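Local coordinates for protein 3'-5' exonuclease crn-4 (Caenorhabditis elegans, PDB 5DK5) that degrades RNA and DNA from the 3' end as a metal-dependent DEDDh-family exonuclease and takes part in apoptotic DNA degradation, at residues 29-34 with 73-78; 126-131 with 248-253; 152-157 with 210-215; 160-165 with 178-183; 220-225 with 284-289. All coordinates share one frame; numbering follows the deposited sequence.

Contact 1 (29-34 with 73-78); sequences TSDAAN and TLTKNC
Thr29 lays its CG2 methyl against CD2 of Leu74 at 3.7 Å, the two side chains crossing at about a right angle, while its OG1 is engaged by the backbone N of Glu40. Next, Ser30 O accepts from Thr75 OG1 at 2.8 Å, and one water accepts from both Ser30 N and Thr75 N. The same Thr75 hydroxyl, placed between its own N and carbonyl carbon (chi1 67°), receives Cys78 N at 3.2 Å, a capping bond. An alanine in place of Thr75 would probably leave Ser30 O without this donor and the first helical turn without its side-chain cap. Ser30 OG rests beside Cys78 CB and reaches Asn77 OD1 through a second water. From Asn77 ND2, Asp31 OD1 gets only a weak bond, whereas Asp31 OD2 is held by Lys76 N of the second subunit. Ala32 N then points almost straight (174°) at Asn77 OD1, 3.0 Å away, though the nitrogen stands above the amide plane. Thr75 is thus the N-cap of helix 76-82, docked on the loop after strand 20-28, the strand that carries the magnesium ligands Asp25 and Glu27 of this DEDDh exonuclease.

Contact 2 (126-131 with 248-253); sequences LWRIAQ and RVLPLV. With IPA (isopropyl alcohol), chain M.
Gln131 and Leu252 form the tight part of the contact, where a side-chain amide, on a chain extended beyond CG (chi2 -171°), pairs with a backbone. Gln131 OE1 takes Leu252 N at 2.6 Å, with an N-H...O angle of 156°, and Gln131 NE2 returns a bond to Leu252 O at 3.2 Å. The same NE2 donates back to Trp127 O, a bond whose modelled length is short enough to be read with caution. Around this amide the packing is close: Pro251 CD lies 3.3 Å from Gln131 OE1, and Leu250 CB flanks both OE1 and NE2. Leu250 CD1 lies over one face of the Trp127 ring, 4.1 Å above its plane and offset toward the rim. At the edge of that ring the contact becomes looser, with a water accepting from Trp127 NE1 at 2.9 Å and donating to Leu252 O. Looser still is Arg128, partly exposed, whose NH1 donates to O2 of an isopropyl alcohol, probably from the crystallisation liquor, at 3.2 Å; Arg128 NE is bonded to Gln124. The bonds that join Gln131 to Leu252 thus link neutral groups. Because Leu252 N needs an acceptor and Leu252 O a donor, they also fix which end of the Gln131 amide is oxygen.

Contact 3 (152-157 with 210-215); sequences YKIFTN and AKVTVN
A helical segment, 152-157, faces an irregular, largely extended chain, 210-215, and the backbones come closest at Ile154 and Val212, with CA atoms 7.0 Å apart. The gap widens slightly at Lys153 and Asn215, whose CA atoms are separated by 7.9 Å. Across it Ile154 supplies the apolar link: its CD1 methyl meets Val212 CG1 at 3.8 Å, the two side chains crossing at about a right angle, and its CG2 approaches Lys211 O. Nearer its branch point, Ile154 CG1 has Asn215 ND2 at 3.3 Å. Lys153 and Asn215 slide past each other in opposite directions. The lysine is anti at every torsion from chi1 (-178°) onward, and this straight chain runs alongside the asparagine amide, its CD 3.6 Å from Asn215 ND2. It ends with NZ donating to Asn215 O at 2.8 Å, the nitrogen tilted 32° from the carbonyl plane. Lys153 NZ has a second partner in Thr256 OG1, and Asn215 OD1 is taken up by Asn150 N. The contact fits where helix 151-161 leaves strand 147-150 and the other segment enters strand 216-219, which runs antiparallel to strand 147-150. Ile149 of strand 147-150 touches both Ile154 and Val212; from helix 191-207, Met205 packs on Ile154, while Leu202 and Ile206 pack on Val212.

Contact 4 (160-165 with 178-183); sequences DRMGPK and EYYDLP
Tyr179 carries this contact between the ends of two helices, 151-161 and 172-179, at the periphery of the exonuclease fold, far from the metal sites. The second helix finishes in a Schellman motif: Asp181, with positive phi, is the C-prime residue, Leu182 N returns to Asn177 O, and Asp181 N makes a weak bond to Glu178 O. Just before that end, Tyr179 extends its ring to segment 160-165, with CG anti to the backbone N (chi1 -176°). Its hydroxyl donates to Gly163 O at 3.1 Å, the donor tilted 20° from the carbonyl plane. Gly163 has phi 86°, and a side chain at these backbone angles would collide with Met162 O. Met162 CB also stands 3.4 Å from Tyr179 OH. Lys165 passes the Tyr179 ring obliquely, its CG 4.1 Å from Tyr179 CE1, and its NZ makes a weak bond to Tyr179 O. The ammonium is too distant from the ring for more than a faint cation-pi attraction. An alanine in place of Tyr179 would probably leave Gly163 O without its hydroxyl donor and open a gap between Met162 and Lys165. Elsewhere the ring meets Phe155 of helix 151-161 edge-to-face, and Tyr179 CD2 sits over the centre of the Tyr180 ring, 3.5 Å above the plane. Beside it the Met162 chain bends at its last torsion, and CE lies in the plane of the Tyr179 ring at its edge, 3.6 Å from CE2.

Contact 5 (220-225 with 284-289); sequences CCASWR and HQQTPH. With ZN (zinc ion), chain I.
The loop that leaves the zinc site is clamped here by one glutamine: Cys220 SG binds the zinc ion at 2.4 Å, and two residues further on Ala222 pairs with Gln286. The Gln286 chain is extended beyond CG (chi2 177°), which carries its CD away from its own backbone. Gln286 NE2 donates to Ala222 O at 2.7 Å, nearly straight (168°) and with the acceptor in the amide plane. Its OE1 gathers three donors. Ala222 N reaches it at 3.0 Å from above the carbonyl plane, while Arg225 grips it side-on, NE and NH2 each 3.0 Å away, with OE1 in the guanidinium plane. Cys221 SG packs against the same amide, 3.6 Å from CD. The guanidinium is held further by the carbonyl oxygens of Glu247, Leu250 and Pro251, so the positive charge is probably stabilised by several neutral acceptors. His284 CE1 approaches Arg225 NH2 obliquely at 3.6 Å. The histidine also takes Gln286 N on ND1 and is bonded through NE2 to Arg248 O, a pattern consistent with its proton lying on NE2. Cys270, Cys273 and Cys280 complete the four-cysteine zinc site, with a CxxC pair among them, and the two loops joined by Gln286 run from its ligands Cys220 and Cys280.

How the contacts relate
Contact 1 comes first and closes a loop holding strands 41-50 and 55-65; it ends before the others begin. Contact 2 opens on helix 124-136 and closes far along the chain, at the end of helix 239-249. Nested within its span is contact 3, joining helix 151-161 to the chain entering strand 216-219, and inside that lies contact 4, which uses the same helix; Phe155 of contact 3 also packs on Tyr180 of contact 4. Contact 5 begins inside the loop of contact 2 and ends beyond it, so these two cross. They also touch, which ties the zinc-site loops to the end of helix 239-249 and the chain entering strand 253-256.

Contact 1 (29-34 with 73-78)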
# COMPACT_ATOMS: atom_id res chain seq x y z
N THR B 29 4.87 5.60 5.65
CA THR B 29 4.60 4.70 4.54
C THR B 29 5.04 5.39 3.26
O THR B 29 5.09 6.62 3.21
CB THR B 29 3.11 4.33 4.45
OG1 THR B 29 2.33 5.52 4.37
CG2 THR B 29 2.68 3.52 5.66
N SER B 30 5.37 4.61 2.24
CA SER B 30 5.82 5.18 0.98
C SER B 30 5.87 4.16 -0.14
O SER B 30 5.86 2.95 0.10
CB SER B 30 7.21 5.81 1.16
OG SER B 30 8.14 4.84 1.59
N ASP B 31 5.91 4.67 -1.36
CA ASP B 31 6.14 3.87 -2.55
C ASP B 31 7.06 4.68 -3.45
O ASP B 31 6.60 5.52 -4.22
CB ASP B 31 4.83 3.53 -3.26
CG ASP B 31 5.03 2.58 -4.43
OD1 ASP B 31 5.95 1.73 -4.36
OD2 ASP B 31 4.26 2.67 -5.41
N ALA B 32 8.36 4.43 -3.33
CA ALA B 32 9.42 5.29 -3.87
C ALA B 32 9.12 5.86 -5.26
O ALA B 32 9.41 7.03 -5.52
CB ALA B 32 10.73 4.51 -3.91
N ALA B 33 8.54 5.05 -6.14
CA ALA B 33 8.33 5.45 -7.53
C ALA B 33 7.13 6.38 -7.70
O ALA B 33 6.93 6.94 -8.78
CB ALA B 33 8.17 4.21 -8.40
N ASN B 34 6.33 6.53 -6.65
CA ASN B 34 5.12 7.35 -6.71
C ASN B 34 5.05 8.40 -5.60
O ASN B 34 5.02 8.07 -4.42
CB ASN B 34 3.88 6.45 -6.63
CG ASN B 34 2.59 7.24 -6.71
OD1 ASN B 34 2.55 8.32 -7.30
ND2 ASN B 34 1.53 6.70 -6.13
N THR B 73 -0.32 -2.33 4.67
CA THR B 73 0.81 -3.20 4.32
C THR B 73 1.95 -2.36 3.79
O THR B 73 1.82 -1.72 2.74
CB THR B 73 0.43 -4.25 3.26
OG1 THR B 73 -0.81 -4.88 3.61
CG2 THR B 73 1.52 -5.30 3.14
N LEU B 74 3.08 -2.35 4.50
CA LEU B 74 4.26 -1.64 4.03
C LEU B 74 4.77 -2.25 2.74
O LEU B 74 4.90 -3.46 2.62
CB LEU B 74 5.37 -1.67 5.09
CG LEU B 74 5.06 -1.07 6.47
CD1 LEU B 74 6.32 -1.06 7.31
CD2 LEU B 74 4.48 0.33 6.35
N THR B 75 5.06 -1.40 1.76
CA THR B 75 5.68 -1.86 0.52
C THR B 75 7.08 -2.34 0.84
O THR B 75 7.65 -1.99 1.88
CB THR B 75 5.75 -0.75 -0.54
OG1 THR B 75 6.64 0.28 -0.12
CG2 THR B 75 4.37 -0.16 -0.79
N LYS B 76 7.65 -3.16 -0.04
CA LYS B 76 8.97 -3.72 0.19
C LYS B 76 10.03 -2.61 0.26
O LYS B 76 10.93 -2.67 1.09
CB LYS B 76 9.32 -4.72 -0.91
CG LYS B 76 10.68 -5.39 -0.75
CD LYS B 76 10.75 -6.23 0.52
CE LYS B 76 12.14 -6.83 0.72
NZ LYS B 76 12.56 -7.66 -0.44
N ASN B 77 9.91 -1.62 -0.61
CA ASN B 77 10.88 -0.53 -0.65
C ASN B 77 10.75 0.38 0.58
O ASN B 77 11.73 0.99 1.01
CB ASN B 77 10.73 0.29 -1.94
CG ASN B 77 9.36 0.92 -2.08
OD1 ASN B 77 9.14 2.06 -1.68
ND2 ASN B 77 8.43 0.18 -2.68
N CYS B 78 9.55 0.44 1.15
CA CYS B 78 9.35 1.19 2.39
C CYS B 78 10.07 0.50 3.54
O CYS B 78 10.76 1.14 4.33
CB CYS B 78 7.86 1.33 2.70
SG CYS B 78 7.52 2.05 4.33
O HOH W 1 4.38 1.71 2.19
O HOH W 2 10.02 4.09 -0.33

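Contact 2 (126-131 with 248-253)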
# COMPACT_ATOMS: atom_id res chain seq x y z
N LEU B 126 8.07 18.19 9.61
CA LEU B 126 7.00 18.98 10.21
C LEU B 126 6.12 19.69 9.18
O LEU B 126 4.90 19.71 9.31
CB LEU B 126 7.58 20.00 11.20
CG LEU B 126 8.23 19.40 12.46
CD1 LEU B 126 8.74 20.51 13.36
CD2 LEU B 126 7.26 18.50 13.23
N TRP B 127 6.73 20.28 8.16
CA TRP B 127 5.95 20.99 7.15
C TRP B 127 5.07 20.05 6.33
O TRP B 127 3.92 20.36 6.04
CB TRP B 127 6.85 21.80 6.21
CG TRP B 127 6.19 22.08 4.90
CD1 TRP B 127 5.19 22.98 4.66
CD2 TRP B 127 6.48 21.44 3.65
NE1 TRP B 127 4.84 22.94 3.33
CE2 TRP B 127 5.62 22.01 2.69
CE3 TRP B 127 7.38 20.45 3.25
CZ2 TRP B 127 5.63 21.62 1.35
CZ3 TRP B 127 7.39 20.06 1.93
CH2 TRP B 127 6.52 20.65 0.99
N ARG B 128 5.62 18.89 5.95
CA ARG B 128 4.88 17.94 5.12
C ARG B 128 4.28 16.80 5.94
O ARG B 128 3.06 16.68 6.05
CB ARG B 128 5.78 17.36 4.02
CG ARG B 128 5.07 16.33 3.13
CD ARG B 128 5.92 15.94 1.92
NE ARG B 128 7.14 15.24 2.31
CZ ARG B 128 7.21 13.95 2.61
NH1 ARG B 128 6.12 13.19 2.58
NH2 ARG B 128 8.37 13.42 2.96
N ILE B 129 5.14 15.96 6.50
CA ILE B 129 4.71 14.73 7.16
C ILE B 129 3.77 15.00 8.32
O ILE B 129 2.68 14.43 8.39
CB ILE B 129 5.92 13.92 7.66
CG1 ILE B 129 6.74 13.44 6.46
CG2 ILE B 129 5.47 12.73 8.53
CD1 ILE B 129 8.03 12.71 6.81
N ALA B 130 4.17 15.87 9.24
CA ALA B 130 3.33 16.19 10.38
C ALA B 130 2.02 16.80 9.91
O ALA B 130 0.95 16.32 10.25
CB ALA B 130 4.04 17.12 11.34
N GLN B 131 2.11 17.84 9.09
CA GLN B 131 0.93 18.56 8.62
C GLN B 131 -0.10 17.63 7.96
O GLN B 131 -1.30 17.72 8.23
CB GLN B 131 1.32 19.67 7.65
CG GLN B 131 0.53 20.95 7.83
CD GLN B 131 0.77 21.96 6.72
OE1 GLN B 131 -0.13 22.71 6.35
NE2 GLN B 131 1.99 21.99 6.19
N ARG B 248 1.14 23.77 -2.35
CA ARG B 248 -0.15 24.39 -2.63
C ARG B 248 -1.28 23.65 -1.92
O ARG B 248 -2.24 24.27 -1.46
CB ARG B 248 -0.40 24.43 -4.14
CG ARG B 248 0.74 25.03 -4.95
CD ARG B 248 1.22 26.36 -4.40
NE ARG B 248 2.18 27.02 -5.28
CZ ARG B 248 1.86 27.89 -6.25
NH1 ARG B 248 0.59 28.23 -6.47
NH2 ARG B 248 2.82 28.42 -6.99
N VAL B 249 -1.17 22.33 -1.84
CA VAL B 249 -2.21 21.51 -1.22
C VAL B 249 -2.26 21.74 0.29
O VAL B 249 -3.33 22.00 0.84
CB VAL B 249 -1.97 20.02 -1.50
CG1 VAL B 249 -2.96 19.15 -0.70
CG2 VAL B 249 -2.09 19.73 -2.98
N LEU B 250 -1.11 21.64 0.94
CA LEU B 250 -1.06 21.80 2.39
C LEU B 250 -1.37 23.25 2.77
O LEU B 250 -0.87 24.18 2.14
CB LEU B 250 0.32 21.40 2.92
CG LEU B 250 0.69 19.93 2.70
CD1 LEU B 250 2.15 19.70 3.04
CD2 LEU B 250 -0.20 19.01 3.53
N PRO B 251 -2.21 23.45 3.80
CA PRO B 251 -2.63 24.82 4.17
C PRO B 251 -1.49 25.71 4.68
O PRO B 251 -1.46 26.89 4.33
CB PRO B 251 -3.66 24.58 5.28
CG PRO B 251 -3.39 23.22 5.79
CD PRO B 251 -2.89 22.44 4.62
N LEU B 252 -0.60 25.17 5.51
CA LEU B 252 0.48 25.97 6.08
C LEU B 252 1.75 25.90 5.24
O LEU B 252 2.12 24.84 4.73
CB LEU B 252 0.78 25.52 7.52
CG LEU B 252 -0.39 25.57 8.50
CD1 LEU B 252 0.07 25.16 9.89
CD2 LEU B 252 -1.02 26.96 8.54
N VAL B 253 2.40 27.05 5.10
CA VAL B 253 3.58 27.21 4.27
C VAL B 253 4.81 27.50 5.14
O VAL B 253 4.70 28.14 6.19
CB VAL B 253 3.37 28.34 3.24
CG1 VAL B 253 4.68 29.09 2.92
CG2 VAL B 253 2.74 27.79 1.97
C1 IPA M . 1.28 13.33 1.53
C2 IPA M . 2.13 14.26 0.69
C3 IPA M . 1.90 15.69 1.14
O2 IPA M . 3.49 13.92 0.87
O HOH W 3 2.71 24.51 2.11

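Contact 3 (152-157 with 210-215)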
# COMPACT_ATOMS: atom_id res chain seq x y z
N TYR B 152 19.74 21.64 8.62
CA TYR B 152 20.45 21.66 7.35
C TYR B 152 20.58 23.08 6.83
O TYR B 152 21.55 23.42 6.15
CB TYR B 152 19.75 20.79 6.32
CG TYR B 152 20.52 20.66 5.02
CD1 TYR B 152 21.59 19.79 4.91
CD2 TYR B 152 20.17 21.42 3.91
CE1 TYR B 152 22.30 19.67 3.74
CE2 TYR B 152 20.87 21.31 2.72
CZ TYR B 152 21.94 20.43 2.64
OH TYR B 152 22.64 20.32 1.47
N LYS B 153 19.60 23.91 7.16
CA LYS B 153 19.62 25.31 6.77
C LYS B 153 20.74 26.05 7.50
O LYS B 153 21.40 26.91 6.93
CB LYS B 153 18.27 25.96 7.06
CG LYS B 153 18.19 27.42 6.64
CD LYS B 153 16.82 27.98 6.97
CE LYS B 153 16.73 29.46 6.64
NZ LYS B 153 15.42 30.01 7.05
N ILE B 154 20.94 25.70 8.77
CA ILE B 154 22.02 26.27 9.55
C ILE B 154 23.35 25.76 9.02
O ILE B 154 24.34 26.50 8.94
CB ILE B 154 21.89 25.93 11.05
CG1 ILE B 154 20.53 26.38 11.57
CG2 ILE B 154 23.02 26.58 11.85
CD1 ILE B 154 20.25 25.99 13.00
N PHE B 155 23.37 24.48 8.65
CA PHE B 155 24.55 23.85 8.08
C PHE B 155 24.98 24.55 6.80
O PHE B 155 26.17 24.66 6.51
CB PHE B 155 24.27 22.37 7.81
CG PHE B 155 25.34 21.68 7.02
CD1 PHE B 155 26.58 21.43 7.57
CD2 PHE B 155 25.09 21.27 5.72
CE1 PHE B 155 27.56 20.79 6.84
CE2 PHE B 155 26.07 20.63 4.98
CZ PHE B 155 27.30 20.39 5.55
N THR B 156 24.00 25.03 6.03
CA THR B 156 24.28 25.79 4.82
C THR B 156 25.02 27.08 5.16
O THR B 156 26.02 27.42 4.51
CB THR B 156 22.98 26.14 4.06
OG1 THR B 156 22.40 24.93 3.54
CG2 THR B 156 23.26 27.09 2.89
N ASN B 157 24.54 27.79 6.18
CA ASN B 157 25.17 29.03 6.61
C ASN B 157 26.56 28.79 7.19
O ASN B 157 27.48 29.57 6.95
CB ASN B 157 24.29 29.74 7.65
CG ASN B 157 22.93 30.13 7.10
OD1 ASN B 157 22.75 30.25 5.88
ND2 ASN B 157 21.97 30.33 7.99
N ALA B 210 28.61 27.10 15.82
CA ALA B 210 27.37 27.37 15.09
C ALA B 210 26.33 27.99 16.01
O ALA B 210 26.28 27.68 17.21
CB ALA B 210 26.84 26.10 14.45
N LYS B 211 25.50 28.86 15.45
CA LYS B 211 24.43 29.52 16.20
C LYS B 211 23.07 28.91 15.84
O LYS B 211 22.52 29.18 14.77
CB LYS B 211 24.43 31.02 15.91
CG LYS B 211 23.59 31.84 16.88
CD LYS B 211 24.21 33.21 17.15
CE LYS B 211 23.80 33.77 18.50
NZ LYS B 211 24.61 34.97 18.87
N VAL B 212 22.54 28.10 16.74
CA VAL B 212 21.34 27.32 16.48
C VAL B 212 20.10 27.97 17.08
O VAL B 212 20.04 28.23 18.28
CB VAL B 212 21.49 25.88 17.03
CG1 VAL B 212 20.26 25.04 16.69
CG2 VAL B 212 22.75 25.23 16.47
N THR B 213 19.11 28.22 16.23
CA THR B 213 17.84 28.83 16.65
C THR B 213 16.73 28.45 15.67
O THR B 213 17.01 27.93 14.59
CB THR B 213 17.94 30.37 16.71
OG1 THR B 213 19.24 30.76 17.17
CG2 THR B 213 16.88 30.95 17.63
N VAL B 214 15.49 28.69 16.07
CA VAL B 214 14.35 28.57 15.15
C VAL B 214 14.59 29.42 13.91
O VAL B 214 14.75 30.64 14.00
CB VAL B 214 13.03 29.00 15.84
CG1 VAL B 214 11.90 29.13 14.82
CG2 VAL B 214 12.65 28.02 16.94
N ASN B 215 14.62 28.77 12.74
CA ASN B 215 14.87 29.45 11.48
C ASN B 215 13.75 29.24 10.46
O ASN B 215 13.79 29.79 9.36
CB ASN B 215 16.20 29.00 10.88
CG ASN B 215 16.31 27.49 10.77
OD1 ASN B 215 15.35 26.76 11.01
ND2 ASN B 215 17.49 27.01 10.41

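Contact 4 (160-165 with 178-183)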
# COMPACT_ATOMS: atom_id res chain seq x y z
N ASP B 160 29.32 28.32 4.30
CA ASP B 160 29.88 29.54 3.72
C ASP B 160 30.86 30.17 4.70
O ASP B 160 31.88 30.74 4.30
CB ASP B 160 28.77 30.53 3.37
CG ASP B 160 27.77 29.97 2.38
OD1 ASP B 160 28.09 28.96 1.71
OD2 ASP B 160 26.66 30.53 2.27
N ARG B 161 30.54 30.07 5.98
CA ARG B 161 31.33 30.67 7.04
C ARG B 161 32.69 30.00 7.22
O ARG B 161 33.71 30.68 7.39
CB ARG B 161 30.53 30.63 8.35
CG ARG B 161 31.33 30.77 9.63
CD ARG B 161 30.39 30.70 10.83
NE ARG B 161 31.10 30.69 12.11
CZ ARG B 161 31.50 29.59 12.75
NH1 ARG B 161 31.27 28.38 12.24
NH2 ARG B 161 32.13 29.70 13.90
N MET B 162 32.71 28.67 7.17
CA MET B 162 33.94 27.90 7.38
C MET B 162 34.53 27.38 6.07
O MET B 162 35.41 26.52 6.08
CB MET B 162 33.69 26.71 8.31
CG MET B 162 33.18 27.09 9.68
SD MET B 162 33.60 25.86 10.92
CE MET B 162 33.19 24.33 10.08
N GLY B 163 34.05 27.91 4.95
CA GLY B 163 34.55 27.52 3.65
C GLY B 163 33.85 26.28 3.11
O GLY B 163 33.64 25.33 3.87
N PRO B 164 33.48 26.27 1.82
CA PRO B 164 32.74 25.10 1.30
C PRO B 164 33.61 23.87 1.03
O PRO B 164 34.82 23.99 0.83
CB PRO B 164 32.14 25.61 -0.02
CG PRO B 164 32.37 27.09 -0.04
CD PRO B 164 33.58 27.33 0.80
N LYS B 165 32.96 22.71 1.02
CA LYS B 165 33.55 21.48 0.49
C LYS B 165 32.64 20.92 -0.59
O LYS B 165 31.44 21.21 -0.61
CB LYS B 165 33.74 20.42 1.59
CG LYS B 165 34.75 20.76 2.67
CD LYS B 165 35.12 19.49 3.43
CE LYS B 165 35.73 19.78 4.79
NZ LYS B 165 36.04 18.52 5.52
N GLU B 178 29.64 13.98 6.68
CA GLU B 178 30.85 13.98 5.87
C GLU B 178 31.64 15.28 6.05
O GLU B 178 32.87 15.28 6.00
CB GLU B 178 30.51 13.77 4.39
CG GLU B 178 31.73 13.62 3.49
CD GLU B 178 31.35 13.35 2.04
OE1 GLU B 178 30.14 13.38 1.73
OE2 GLU B 178 32.26 13.10 1.22
N TYR B 179 30.91 16.38 6.25
CA TYR B 179 31.54 17.69 6.40
C TYR B 179 32.36 17.77 7.68
O TYR B 179 33.50 18.23 7.67
CB TYR B 179 30.48 18.79 6.38
CG TYR B 179 31.04 20.19 6.42
CD1 TYR B 179 31.35 20.86 5.25
CD2 TYR B 179 31.26 20.83 7.63
CE1 TYR B 179 31.87 22.14 5.28
CE2 TYR B 179 31.78 22.11 7.67
CZ TYR B 179 32.08 22.76 6.50
OH TYR B 179 32.60 24.04 6.53
N TYR B 180 31.76 17.33 8.79
CA TYR B 180 32.42 17.36 10.09
C TYR B 180 33.18 16.06 10.36
O TYR B 180 33.70 15.86 11.46
CB TYR B 180 31.40 17.62 11.19
CG TYR B 180 30.71 18.96 11.08
CD1 TYR B 180 31.27 20.10 11.65
CD2 TYR B 180 29.51 19.10 10.41
CE1 TYR B 180 30.65 21.33 11.55
CE2 TYR B 180 28.88 20.32 10.30
CZ TYR B 180 29.46 21.44 10.87
OH TYR B 180 28.83 22.66 10.76
N ASP B 181 33.25 15.20 9.35
CA ASP B 181 33.94 13.92 9.47
C ASP B 181 33.43 13.13 10.68
O ASP B 181 34.20 12.71 11.54
CB ASP B 181 35.45 14.13 9.58
CG ASP B 181 36.25 12.87 9.26
OD1 ASP B 181 35.68 11.76 9.34
OD2 ASP B 181 37.45 13.00 8.93
N LEU B 182 32.11 12.95 10.74
CA LEU B 182 31.48 12.20 11.81
C LEU B 182 31.13 10.79 11.33
O LEU B 182 30.58 10.63 10.24
CB LEU B 182 30.22 12.91 12.30
CG LEU B 182 30.42 14.27 12.97
CD1 LEU B 182 29.08 14.94 13.23
CD2 LEU B 182 31.21 14.13 14.27
N PRO B 183 31.44 9.76 12.14
CA PRO B 183 31.06 8.40 11.74
C PRO B 183 29.54 8.22 11.72
O PRO B 183 28.88 8.56 12.70
CB PRO B 183 31.71 7.53 12.81
CG PRO B 183 31.85 8.42 13.99
CD PRO B 183 32.13 9.78 13.44

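Contact 5 (220-225 with 284-289)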
# COMPACT_ATOMS: atom_id res chain seq x y z
N CYS B 220 -0.03 30.72 7.60
CA CYS B 220 -1.26 30.34 6.91
C CYS B 220 -1.34 30.85 5.47
O CYS B 220 -2.19 30.40 4.70
CB CYS B 220 -2.47 30.85 7.69
SG CYS B 220 -2.51 32.65 7.89
N CYS B 221 -0.48 31.80 5.12
CA CYS B 221 -0.58 32.46 3.82
C CYS B 221 0.77 32.91 3.28
O CYS B 221 1.70 33.19 4.04
CB CYS B 221 -1.53 33.66 3.92
SG CYS B 221 -1.78 34.55 2.37
N ALA B 222 0.86 32.98 1.95
CA ALA B 222 2.06 33.47 1.27
C ALA B 222 1.68 34.06 -0.08
O ALA B 222 0.78 33.56 -0.75
CB ALA B 222 3.06 32.35 1.11
N SER B 223 2.38 35.11 -0.48
CA SER B 223 2.07 35.81 -1.73
C SER B 223 2.42 34.98 -2.96
O SER B 223 1.81 35.14 -4.02
CB SER B 223 2.80 37.15 -1.79
OG SER B 223 2.45 37.86 -2.97
N TRP B 224 3.40 34.09 -2.83
CA TRP B 224 3.87 33.31 -3.97
C TRP B 224 2.92 32.15 -4.32
O TRP B 224 3.14 31.46 -5.31
CB TRP B 224 5.28 32.77 -3.71
CG TRP B 224 5.43 31.96 -2.47
CD1 TRP B 224 5.83 32.40 -1.24
CD2 TRP B 224 5.19 30.55 -2.33
NE1 TRP B 224 5.85 31.36 -0.35
CE2 TRP B 224 5.46 30.22 -0.99
CE3 TRP B 224 4.76 29.55 -3.20
CZ2 TRP B 224 5.33 28.92 -0.50
CZ3 TRP B 224 4.63 28.26 -2.72
CH2 TRP B 224 4.91 27.96 -1.38
N ARG B 225 1.89 31.95 -3.50
CA ARG B 225 0.86 30.95 -3.80
C ARG B 225 -0.36 31.59 -4.46
O ARG B 225 -1.32 30.91 -4.80
CB ARG B 225 0.42 30.22 -2.53
CG ARG B 225 1.46 29.25 -1.99
CD ARG B 225 0.82 28.17 -1.12
NE ARG B 225 0.03 28.72 -0.02
CZ ARG B 225 -0.54 27.98 0.93
NH1 ARG B 225 -0.40 26.66 0.92
NH2 ARG B 225 -1.24 28.56 1.89
N HIS B 284 -8.00 26.17 5.14
CA HIS B 284 -7.03 26.54 4.11
C HIS B 284 -7.37 27.92 3.55
O HIS B 284 -8.49 28.16 3.11
CB HIS B 284 -7.02 25.49 3.00
CG HIS B 284 -5.78 25.49 2.16
ND1 HIS B 284 -5.06 26.64 1.90
CD2 HIS B 284 -5.12 24.49 1.54
CE1 HIS B 284 -4.02 26.34 1.15
NE2 HIS B 284 -4.03 25.04 0.91
N GLN B 285 -6.40 28.83 3.57
CA GLN B 285 -6.63 30.22 3.19
C GLN B 285 -6.36 30.48 1.71
O GLN B 285 -6.76 31.51 1.17
CB GLN B 285 -5.76 31.15 4.04
CG GLN B 285 -6.08 31.08 5.53
CD GLN B 285 -7.50 31.50 5.84
OE1 GLN B 285 -7.96 32.56 5.42
NE2 GLN B 285 -8.21 30.65 6.57
N GLN B 286 -5.67 29.55 1.06
CA GLN B 286 -5.33 29.67 -0.35
C GLN B 286 -5.55 28.35 -1.09
O GLN B 286 -4.64 27.81 -1.71
CB GLN B 286 -3.88 30.12 -0.51
CG GLN B 286 -3.59 31.46 0.14
CD GLN B 286 -2.13 31.86 0.04
OE1 GLN B 286 -1.27 31.28 0.71
NE2 GLN B 286 -1.84 32.85 -0.80
N THR B 287 -6.78 27.83 -1.01
CA THR B 287 -7.11 26.55 -1.63
C THR B 287 -6.79 26.56 -3.13
O THR B 287 -7.30 27.40 -3.86
CB THR B 287 -8.60 26.20 -1.44
OG1 THR B 287 -8.94 26.27 -0.05
CG2 THR B 287 -8.90 24.81 -1.97
N PRO B 288 -5.93 25.63 -3.58
CA PRO B 288 -5.57 25.60 -5.01
C PRO B 288 -6.65 24.94 -5.86
O PRO B 288 -6.50 23.78 -6.26
CB PRO B 288 -4.27 24.80 -5.01
CG PRO B 288 -4.45 23.83 -3.89
CD PRO B 288 -5.22 24.58 -2.83
N HIS B 289 -7.72 25.67 -6.14
CA HIS B 289 -8.83 25.14 -6.92
C HIS B 289 -8.39 24.75 -8.33
O HIS B 289 -8.93 23.81 -8.92
CB HIS B 289 -9.96 26.17 -7.00
CG HIS B 289 -10.53 26.54 -5.67
ND1 HIS B 289 -11.24 25.64 -4.89
CD2 HIS B 289 -10.51 27.70 -4.97
CE1 HIS B 289 -11.62 26.24 -3.77
NE2 HIS B 289 -11.19 27.48 -3.80
ZN ZN I . -2.03 32.54 10.20
O HOH W 4 -3.67 28.49 4.79